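Side-chain contact in binding domain (Hc) of Paraclostridial Mosquitocidal Protein 1 (Paraclostridium bifermentans, PDB 6HOX), which probably helps a clostridial-type neurotoxin that targets Anopheles mosquitoes to reach host nerve cells, as the receptor-binding part of its heavy chain: residues G130-R135 / R167-T172. Sequence-based numbering, arbitrary orientation.
Sequences GNLVWR and RHITIT
W134 and I171 meet in the core of the beta sandwich (concanavalin-like jelly roll) of the N-terminal receptor-binding subdomain, where strands 131-137 and 167-174 belong to two different sheets. The evidence for face-to-face sheet packing is the separation of the paired CA atoms, 9.5 Å for L132 and I169 and 8.1 Å for W134 and I171, with no hydrogen bond between the segments. Packing is tightest at the indole. CG2 of I171 stands 3.6 Å from the centroid of the W134 five-membered ring and only 11° off its normal, a CH-pi contact over the face. CG1 of I171 carries CD1, anti to CA (chi2 157°), over the same face to CE3 of W134, 3.6 Å away. C179 and I91 also touch this tryptophan. The L132 end, bordered by L127, I183 and F93, is looser: its CA atoms are farther apart, and one L132 atom lies within 4.2 Å of I169, against eight of W134 near I171. R135 leaves the opposite face of its strand, partly exposed, its NH2 salt-bridged to E111 and D145. Tip to tip, CD2 of L132 meets three carbons of I169, CG2 at 3.7 Å and CG1 and CD1 both at 3.9 Å.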
loop_
_atom_site.group_PDB
_atom_site.type_symbol
_atom_site.label_atom_id
_atom_site.label_comp_id
_atom_site.label_asym_id
_atom_site.label_seq_id
_atom_site.Cartn_x
_atom_site.Cartn_y
_atom_site.Cartn_z
ATOM N N GLY A 130 -9.521 11.767 6.024
ATOM C CA GLY A 130 -8.960 10.637 5.290
ATOM C C GLY A 130 -8.171 11.012 4.041
ATOM O O GLY A 130 -7.802 10.124 3.262
ATOM N N ASN A 131 -7.954 12.312 3.827
ATOM C CA ASN A 131 -7.298 12.844 2.646
ATOM C C ASN A 131 -6.037 13.608 3.087
ATOM O O ASN A 131 -5.730 13.697 4.263
ATOM C CB ASN A 131 -8.283 13.664 1.806
ATOM C CG ASN A 131 -9.053 12.800 0.826
ATOM O OD1 ASN A 131 -8.537 12.425 -0.228
ATOM N ND2 ASN A 131 -10.278 12.465 1.174
ATOM N N LEU A 132 -5.272 14.079 2.105
ATOM C CA LEU A 132 -3.961 14.706 2.298
ATOM C C LEU A 132 -4.086 16.161 1.849
ATOM O O LEU A 132 -4.794 16.440 0.873
ATOM C CB LEU A 132 -2.931 13.938 1.462
ATOM C CG LEU A 132 -1.461 14.084 1.858
ATOM C CD1 LEU A 132 -1.173 13.435 3.194
ATOM C CD2 LEU A 132 -0.566 13.473 0.802
ATOM N N VAL A 133 -3.470 17.064 2.615
ATOM C CA VAL A 133 -3.413 18.492 2.318
ATOM C C VAL A 133 -1.952 18.893 2.131
ATOM O O VAL A 133 -1.126 18.602 3.011
ATOM C CB VAL A 133 -4.017 19.336 3.454
ATOM C CG1 VAL A 133 -3.910 20.830 3.156
ATOM C CG2 VAL A 133 -5.462 18.934 3.715
ATOM N N TRP A 134 -1.679 19.565 1.012
ATOM C CA TRP A 134 -0.476 20.333 0.765
ATOM C C TRP A 134 -0.872 21.808 0.780
ATOM O O TRP A 134 -1.802 22.206 0.074
ATOM C CB TRP A 134 0.187 19.936 -0.567
ATOM C CG TRP A 134 1.230 20.897 -1.036
ATOM C CD1 TRP A 134 1.120 21.795 -2.062
ATOM C CD2 TRP A 134 2.543 21.078 -0.481
ATOM N NE1 TRP A 134 2.286 22.498 -2.196
ATOM C CE2 TRP A 134 3.174 22.082 -1.240
ATOM C CE3 TRP A 134 3.258 20.461 0.548
ATOM C CZ2 TRP A 134 4.477 22.498 -0.982
ATOM C CZ3 TRP A 134 4.540 20.874 0.811
ATOM C CH2 TRP A 134 5.136 21.889 0.061
ATOM N N ARG A 135 -0.187 22.610 1.591
ATOM C CA ARG A 135 -0.487 24.028 1.625
ATOM C C ARG A 135 0.813 24.836 1.628
ATOM O O ARG A 135 1.778 24.477 2.335
ATOM C CB ARG A 135 -1.352 24.385 2.836
ATOM C CG ARG A 135 -1.533 25.893 2.993
ATOM C CD ARG A 135 -2.513 26.329 4.062
ATOM N NE ARG A 135 -3.835 25.777 3.792
ATOM C CZ ARG A 135 -4.373 24.766 4.466
ATOM N NH1 ARG A 135 -3.884 24.439 5.652
ATOM N NH2 ARG A 135 -5.387 24.090 3.948
ATOM N N ARG A 167 1.242 4.316 0.310
ATOM C CA ARG A 167 1.042 5.239 -0.802
ATOM C C ARG A 167 2.307 6.082 -0.995
ATOM O O ARG A 167 2.919 6.531 -0.023
ATOM C CB ARG A 167 -0.101 6.222 -0.528
ATOM C CG ARG A 167 -1.445 5.594 -0.195
ATOM C CD ARG A 167 -1.990 4.692 -1.281
ATOM N NE ARG A 167 -3.385 4.385 -1.001
ATOM C CZ ARG A 167 -4.067 3.325 -1.436
ATOM N NH1 ARG A 167 -3.520 2.426 -2.248
ATOM N NH2 ARG A 167 -5.323 3.190 -1.036
ATOM N N HIS A 168 2.664 6.327 -2.255
ATOM C CA HIS A 168 3.794 7.159 -2.567
ATOM C C HIS A 168 3.255 8.506 -3.007
ATOM O O HIS A 168 2.437 8.562 -3.929
ATOM C CB HIS A 168 4.697 6.567 -3.651
ATOM C CG HIS A 168 5.938 7.374 -3.818
ATOM N ND1 HIS A 168 6.068 8.324 -4.798
ATOM C CD2 HIS A 168 7.073 7.429 -3.090
ATOM C CE1 HIS A 168 7.240 8.920 -4.682
ATOM N NE2 HIS A 168 7.862 8.412 -3.625
ATOM N N ILE A 169 3.715 9.559 -2.332
ATOM C CA ILE A 169 3.242 10.924 -2.600
ATOM C C ILE A 169 4.398 11.709 -3.198
ATOM O O ILE A 169 5.528 11.618 -2.679
ATOM C CB ILE A 169 2.737 11.603 -1.316
ATOM C CG1 ILE A 169 1.759 10.711 -0.548
ATOM C CG2 ILE A 169 2.129 12.964 -1.636
ATOM C CD1 ILE A 169 0.525 10.348 -1.341
ATOM N N THR A 170 4.105 12.462 -4.266
ATOM C CA THR A 170 5.050 13.383 -4.845
ATOM C C THR A 170 4.361 14.745 -4.997
ATOM O O THR A 170 3.244 14.821 -5.482
ATOM C CB THR A 170 5.613 12.901 -6.196
ATOM O OG1 THR A 170 6.090 11.555 -6.129
ATOM C CG2 THR A 170 6.745 13.782 -6.699
ATOM N N ILE A 171 5.068 15.807 -4.592
ATOM C CA ILE A 171 4.619 17.200 -4.732
ATOM C C ILE A 171 5.757 17.965 -5.428
ATOM O O ILE A 171 6.872 17.999 -4.919
ATOM C CB ILE A 171 4.285 17.805 -3.345
ATOM C CG1 ILE A 171 3.168 17.049 -2.631
ATOM C CG2 ILE A 171 3.961 19.290 -3.410
ATOM C CD1 ILE A 171 3.205 17.252 -1.147
ATOM N N THR A 172 5.483 18.533 -6.601
ATOM C CA THR A 172 6.465 19.289 -7.345
ATOM C C THR A 172 6.046 20.765 -7.299
ATOM O O THR A 172 4.851 21.097 -7.432
ATOM C CB THR A 172 6.643 18.725 -8.765
ATOM O OG1 THR A 172 5.457 18.953 -9.526
ATOM C CG2 THR A 172 6.947 17.241 -8.784
#